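Local coordinates for thermotoga maritima TmcAL (PDB 5Y0T), which belongs to the HIGH nucleotidyl transferase family of the HUP clan and holds adenosine-5'-rp-alpha-thio-triphosphate in a pocket, at residues G254-L257 with L258-R262; K393-N396 with F397-F401. One frame throughout, in Å; residues are numbered along the deposited sequence.

Interaction 1: residues G254-L257 with L258-R262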
ATOM      1  N   GLY A 254       4.862   6.783  -8.437  1.00 22.13           N
ATOM      2  CA  GLY A 254       6.118   6.137  -8.109  1.00 20.33           C
ATOM      3  C   GLY A 254       6.372   6.012  -6.612  1.00 27.58           C
ATOM      4  O   GLY A 254       6.763   4.943  -6.130  1.00 25.08           O
ATOM      5  N   ASP A 255       6.166   7.093  -5.867  1.00 22.18           N
ATOM      6  CA  ASP A 255       6.439   7.031  -4.433  1.00 22.39           C
ATOM      7  C   ASP A 255       5.483   6.045  -3.760  1.00 20.95           C
ATOM      8  O   ASP A 255       5.892   5.344  -2.827  1.00 25.36           O
ATOM      9  CB  ASP A 255       6.335   8.408  -3.760  1.00 27.48           C
ATOM     10  CG  ASP A 255       7.615   9.233  -3.877  1.00 28.28           C
ATOM     11  OD1 ASP A 255       8.616   8.756  -4.454  1.00 24.73           O
ATOM     12  OD2 ASP A 255       7.630  10.368  -3.360  1.00 29.93           O
ATOM     13  N   PHE A 256       4.229   5.965  -4.229  1.00 20.69           N
ATOM     14  CA  PHE A 256       3.313   4.977  -3.660  1.00 22.46           C
ATOM     15  C   PHE A 256       3.834   3.563  -3.876  1.00 24.41           C
ATOM     16  O   PHE A 256       3.896   2.775  -2.933  1.00 21.00           O
ATOM     17  CB  PHE A 256       1.884   5.049  -4.231  1.00 20.72           C
ATOM     18  CG  PHE A 256       0.931   4.149  -3.490  1.00 20.58           C
ATOM     19  CD1 PHE A 256       0.812   2.811  -3.825  1.00 20.29           C
ATOM     20  CD2 PHE A 256       0.218   4.625  -2.401  1.00 20.27           C
ATOM     21  CE1 PHE A 256      -0.019   1.971  -3.103  1.00 21.07           C
ATOM     22  CE2 PHE A 256      -0.624   3.785  -1.673  1.00 19.10           C
ATOM     23  CZ  PHE A 256      -0.736   2.466  -2.023  1.00 20.40           C
ATOM     24  N   LEU A 257       4.175   3.242  -5.121  1.00 20.70           N
ATOM     25  CA  LEU A 257       4.623   1.898  -5.469  1.00 21.00           C
ATOM     26  C   LEU A 257       5.845   1.505  -4.648  1.00 23.68           C
ATOM     27  O   LEU A 257       5.904   0.423  -4.048  1.00 24.24           O
ATOM     28  CB  LEU A 257       4.942   1.819  -6.968  1.00 19.13           C
ATOM     29  CG  LEU A 257       3.716   1.946  -7.864  1.00 26.33           C
ATOM     30  CD1 LEU A 257       4.118   1.988  -9.335  1.00 25.95           C
ATOM     31  CD2 LEU A 257       2.756   0.812  -7.590  1.00 25.71           C
ATOM     32  N   LEU A 258       6.810   2.416  -4.591  1.00 22.70           N
ATOM     33  CA  LEU A 258       8.056   2.129  -3.909  1.00 24.42           C
ATOM     34  C   LEU A 258       7.807   1.946  -2.410  1.00 25.38           C
ATOM     35  O   LEU A 258       8.335   1.009  -1.794  1.00 24.20           O
ATOM     36  CB  LEU A 258       9.086   3.236  -4.171  1.00 19.78           C
ATOM     37  CG  LEU A 258      10.428   3.074  -3.438  1.00 29.12           C
ATOM     38  CD1 LEU A 258      11.047   1.717  -3.760  1.00 27.14           C
ATOM     39  CD2 LEU A 258      11.401   4.200  -3.801  1.00 30.62           C
ATOM     40  N   SER A 259       6.992   2.825  -1.834  1.00 23.93           N
ATOM     41  CA  SER A 259       6.676   2.750  -0.411  1.00 22.23           C
ATOM     42  C   SER A 259       5.898   1.471  -0.093  1.00 23.95           C
ATOM     43  O   SER A 259       6.134   0.811   0.916  1.00 22.89           O
ATOM     44  CB  SER A 259       5.872   3.984   0.030  1.00 19.63           C
ATOM     45  OG  SER A 259       6.651   5.166  -0.057  1.00 27.14           O
ATOM     46  N   PHE A 260       4.972   1.126  -0.970  1.00 21.82           N
ATOM     47  CA  PHE A 260       4.175  -0.084  -0.813  1.00 24.03           C
ATOM     48  C   PHE A 260       5.087  -1.338  -0.810  1.00 24.88           C
ATOM     49  O   PHE A 260       4.927  -2.228   0.025  1.00 23.18           O
ATOM     50  CB  PHE A 260       3.114  -0.130  -1.929  1.00 23.15           C
ATOM     51  CG  PHE A 260       2.219  -1.341  -1.890  1.00 25.33           C
ATOM     52  CD1 PHE A 260       2.603  -2.522  -2.514  1.00 22.38           C
ATOM     53  CD2 PHE A 260       0.984  -1.292  -1.259  1.00 25.49           C
ATOM     54  CE1 PHE A 260       1.787  -3.642  -2.483  1.00 25.23           C
ATOM     55  CE2 PHE A 260       0.155  -2.419  -1.227  1.00 25.42           C
ATOM     56  CZ  PHE A 260       0.566  -3.594  -1.841  1.00 23.97           C
ATOM     57  N   PHE A 261       6.088  -1.381  -1.688  1.00 24.40           N
ATOM     58  CA  PHE A 261       6.981  -2.549  -1.737  1.00 22.82           C
ATOM     59  C   PHE A 261       7.823  -2.688  -0.471  1.00 29.47           C
ATOM     60  O   PHE A 261       8.230  -3.789  -0.125  1.00 29.09           O
ATOM     61  CB  PHE A 261       7.899  -2.505  -2.968  1.00 23.41           C
ATOM     62  CG  PHE A 261       7.151  -2.422  -4.267  1.00 26.01           C
ATOM     63  CD1 PHE A 261       5.861  -2.917  -4.361  1.00 30.77           C
ATOM     64  CD2 PHE A 261       7.715  -1.813  -5.373  1.00 28.84           C
ATOM     65  CE1 PHE A 261       5.140  -2.823  -5.543  1.00 31.36           C
ATOM     66  CE2 PHE A 261       7.001  -1.709  -6.556  1.00 24.59           C
ATOM     67  CZ  PHE A 261       5.713  -2.214  -6.646  1.00 29.91           C
ATOM     68  N   ARG A 262       8.066  -1.588   0.237  1.00 28.83           N
ATOM     69  CA  ARG A 262       8.802  -1.667   1.499  1.00 24.80           C
ATOM     70  C   ARG A 262       7.960  -2.244   2.627  1.00 26.80           C
ATOM     71  O   ARG A 262       8.461  -2.497   3.726  1.00 32.11           O
ATOM     72  CB  ARG A 262       9.317  -0.288   1.923  1.00 36.21           C
ATOM     73  CG  ARG A 262      10.381   0.286   1.018  1.00 36.65           C
ATOM     74  CD  ARG A 262      10.961   1.563   1.598  1.00 29.28           C
ATOM     75  NE  ARG A 262      12.092   2.025   0.804  1.00 28.39           N
ATOM     76  CZ  ARG A 262      12.896   3.023   1.142  1.00 33.19           C
ATOM     77  NH1 ARG A 262      12.709   3.674   2.283  1.00 27.20           N
ATOM     78  NH2 ARG A 262      13.909   3.354   0.345  1.00 31.03           N
TER
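Two turns of the short helix 254-261 make this local contact, at the interface with the second subunit, where Phe256 and Phe260 meet one turn apart and the Phe261 ring lies over a carbonyl oxygen. Phe256 and Phe260 lie on one flank, their ring planes only 24° apart but slid past each other, with centroids 6.0 Å apart; they touch where Phe256 CE1 comes within 3.9 Å of Phe260 CD2. On another flank the Phe261 ring folds back along the helix, CG beside its own backbone N (chi1 -57°), which lays one face over Leu257 O, 3.0 Å from the ring plane and over its centre. That same oxygen accepts the hydrogen bond from Phe261 N at 3.0 Å. Nearer the start of the helix, Asp255 O accepts two hydrogen bonds from Ser259, from OG and from N, each 2.9 Å long and from opposite faces of the carbonyl plane. Around the helix, Phe261 meets Phe283 and Phe296, the Phe256 ring stacks on Phe256 of the second subunit, and Asp255 OD2 forms a salt bridge with Arg408 of that subunit. The serine hydroxyl thus spends its proton on its own helix, so a polar group buried beside Met400 of the second subunit is satisfied within the chain.

Interaction 2: residues K393-N396 with F397-F401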
ATOM      1  N   LYS A 393     -11.187  -1.470  -8.242  1.00 20.60           N
ATOM      2  CA  LYS A 393     -10.043  -1.105  -7.414  1.00 23.05           C
ATOM      3  C   LYS A 393      -9.032  -0.284  -8.221  1.00 21.45           C
ATOM      4  O   LYS A 393      -8.488   0.714  -7.731  1.00 19.09           O
ATOM      5  CB  LYS A 393      -9.389  -2.367  -6.833  1.00 23.82           C
ATOM      6  CG  LYS A 393      -8.007  -2.140  -6.224  1.00 24.82           C
ATOM      7  CD  LYS A 393      -7.573  -3.314  -5.333  1.00 28.79           C
ATOM      8  CE  LYS A 393      -7.361  -4.603  -6.110  1.00 25.01           C
ATOM      9  NZ  LYS A 393      -7.082  -5.778  -5.211  1.00 23.07           N
ATOM     10  N   ALA A 394      -8.786  -0.694  -9.462  1.00 18.97           N
ATOM     11  CA  ALA A 394      -7.843   0.024 -10.313  1.00 21.39           C
ATOM     12  C   ALA A 394      -8.320   1.452 -10.565  1.00 18.59           C
ATOM     13  O   ALA A 394      -7.529   2.399 -10.526  1.00 18.51           O
ATOM     14  CB  ALA A 394      -7.640  -0.710 -11.636  1.00 19.10           C
ATOM     15  N   THR A 395      -9.610   1.603 -10.838  1.00 19.22           N
ATOM     16  CA  THR A 395     -10.202   2.930 -11.028  1.00 21.24           C
ATOM     17  C   THR A 395     -10.080   3.787  -9.782  1.00 18.29           C
ATOM     18  O   THR A 395      -9.715   4.964  -9.849  1.00 18.65           O
ATOM     19  CB  THR A 395     -11.709   2.823 -11.433  1.00 19.18           C
ATOM     20  OG1 THR A 395     -11.817   2.040 -12.623  1.00 22.08           O
ATOM     21  CG2 THR A 395     -12.323   4.185 -11.701  1.00 18.51           C
ATOM     22  N   ASN A 396     -10.396   3.203  -8.635  1.00 20.49           N
ATOM     23  CA  ASN A 396     -10.361   3.960  -7.394  1.00 23.88           C
ATOM     24  C   ASN A 396      -8.949   4.401  -7.024  1.00 21.01           C
ATOM     25  O   ASN A 396      -8.744   5.517  -6.540  1.00 21.37           O
ATOM     26  CB  ASN A 396     -10.977   3.137  -6.267  1.00 20.27           C
ATOM     27  CG  ASN A 396     -12.479   2.980  -6.427  1.00 21.45           C
ATOM     28  OD1 ASN A 396     -13.116   3.738  -7.167  1.00 21.71           O
ATOM     29  ND2 ASN A 396     -13.061   2.017  -5.712  1.00 17.03           N
ATOM     30  N   PHE A 397      -7.982   3.522  -7.258  1.00 19.12           N
ATOM     31  CA  PHE A 397      -6.589   3.825  -6.995  1.00 15.65           C
ATOM     32  C   PHE A 397      -6.095   4.907  -7.956  1.00 17.61           C
ATOM     33  O   PHE A 397      -5.509   5.905  -7.552  1.00 18.47           O
ATOM     34  CB  PHE A 397      -5.753   2.558  -7.127  1.00 14.61           C
ATOM     35  CG  PHE A 397      -4.273   2.769  -6.928  1.00 18.62           C
ATOM     36  CD1 PHE A 397      -3.741   2.878  -5.651  1.00 17.17           C
ATOM     37  CD2 PHE A 397      -3.408   2.828  -8.024  1.00 16.71           C
ATOM     38  CE1 PHE A 397      -2.356   3.060  -5.466  1.00 20.90           C
ATOM     39  CE2 PHE A 397      -2.031   3.009  -7.853  1.00 19.22           C
ATOM     40  CZ  PHE A 397      -1.503   3.116  -6.574  1.00 22.01           C
ATOM     41  N   TYR A 398      -6.348   4.705  -9.239  1.00 14.75           N
ATOM     42  CA  TYR A 398      -5.963   5.689 -10.258  1.00 17.34           C
ATOM     43  C   TYR A 398      -6.437   7.123  -9.948  1.00 16.22           C
ATOM     44  O   TYR A 398      -5.671   8.088 -10.080  1.00 20.11           O
ATOM     45  CB  TYR A 398      -6.513   5.215 -11.604  1.00 18.68           C
ATOM     46  CG  TYR A 398      -6.261   6.122 -12.787  1.00 20.18           C
ATOM     47  CD1 TYR A 398      -7.119   7.186 -13.067  1.00 23.48           C
ATOM     48  CD2 TYR A 398      -5.211   5.872 -13.665  1.00 17.29           C
ATOM     49  CE1 TYR A 398      -6.914   8.002 -14.173  1.00 22.77           C
ATOM     50  CE2 TYR A 398      -5.006   6.677 -14.793  1.00 20.11           C
ATOM     51  CZ  TYR A 398      -5.864   7.739 -15.034  1.00 23.51           C
ATOM     52  OH  TYR A 398      -5.673   8.558 -16.128  1.00 24.90           O
ATOM     53  N   SER A 399      -7.697   7.265  -9.533  1.00 17.31           N
ATOM     54  CA  SER A 399      -8.295   8.588  -9.329  1.00 20.17           C
ATOM     55  C   SER A 399      -7.627   9.381  -8.200  1.00 21.62           C
ATOM     56  O   SER A 399      -7.699  10.612  -8.181  1.00 19.77           O
ATOM     57  CB  SER A 399      -9.799   8.447  -9.054  1.00 27.55           C
ATOM     58  OG  SER A 399     -10.404   7.770 -10.142  1.00 32.51           O
ATOM     59  N   MET A 400      -6.968   8.689  -7.269  1.00 21.34           N
ATOM     60  CA  MET A 400      -6.187   9.395  -6.230  1.00 19.33           C
ATOM     61  C   MET A 400      -5.035  10.195  -6.839  1.00 18.59           C
ATOM     62  O   MET A 400      -4.435  11.049  -6.173  1.00 22.01           O
ATOM     63  CB  MET A 400      -5.634   8.415  -5.196  1.00 18.90           C
ATOM     64  CG  MET A 400      -6.628   8.040  -4.091  1.00 19.82           C
ATOM     65  SD  MET A 400      -7.306   9.494  -3.266  1.00 24.75           S
ATOM     66  CE  MET A 400      -5.831  10.220  -2.501  1.00 20.39           C
ATOM     67  N   PHE A 401      -4.677   9.871  -8.078  1.00 16.60           N
ATOM     68  CA  PHE A 401      -3.574  10.563  -8.757  1.00 21.61           C
ATOM     69  C   PHE A 401      -3.997  11.626  -9.772  1.00 23.82           C
ATOM     70  O   PHE A 401      -3.142  12.218 -10.435  1.00 21.14           O
ATOM     71  CB  PHE A 401      -2.648   9.525  -9.389  1.00 21.70           C
ATOM     72  CG  PHE A 401      -2.073   8.590  -8.372  1.00 19.84           C
ATOM     73  CD1 PHE A 401      -0.900   8.913  -7.704  1.00 22.89           C
ATOM     74  CD2 PHE A 401      -2.755   7.436  -8.017  1.00 18.71           C
ATOM     75  CE1 PHE A 401      -0.384   8.077  -6.723  1.00 23.86           C
ATOM     76  CE2 PHE A 401      -2.258   6.587  -7.042  1.00 17.79           C
ATOM     77  CZ  PHE A 401      -1.055   6.907  -6.393  1.00 20.12           C
TER
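Ser399 turns back onto Thr395, one turn earlier in helix 381-399, while Phe397 and Tyr398 leave the helix in different directions, each with CG anti to the backbone N (chi1 178° in both). The first torsion of Ser399, -58°, sets OG beside its own N, and both atoms donate hydrogen bonds to Thr395 O, OG at 2.9 Å and N at 3.1 Å, from opposite faces of the carbonyl plane. Phe397 CB passes 3.4 Å from Lys393 O, the acceptor for Phe397 N at 2.9 Å; Tyr398 CB sits 3.2 Å from Ala394 O, which accepts the hydrogen bond from Tyr398 N. Farther along the chain, Phe401 brings CE2 over one face of the Phe397 ring, 3.5 Å above its plane and offset toward the rim, while Phe397 CE1 lies in the plane of the Phe401 ring at its edge. Thr395 OG1 is hydrogen-bonded to Asp413 OD1 and Lys52 NZ, and Asn396 ND2 to Glu411 OE1. Tyr398 OH reaches Ala48 O, and Lys393 NZ donates a hydrogen bond to Phe319 O just past helix 307-318. Helix 412-415 packs through Arg412 against Thr395 and Ser399, and Arg262 of the second subunit donates to Asn396 O.

Interaction 1, on helix 254-261, precedes interaction 2, at the end of helix 381-399, along the chain, and their centres are 15 Å apart on the same side of the chain's centre. Though more than a hundred residues separate them in sequence, they touch directly: Phe256 CE1 is 3.5 Å from Phe397 CE1 in an edge-to-face pair, and Phe256 also packs on Phe401. Both also reach the second subunit: residues of 258-262 in each copy meet residues of 393-401 in the other. The two helices are thus joined within each chain by aromatic packing and contribute to the interface between the two subunits.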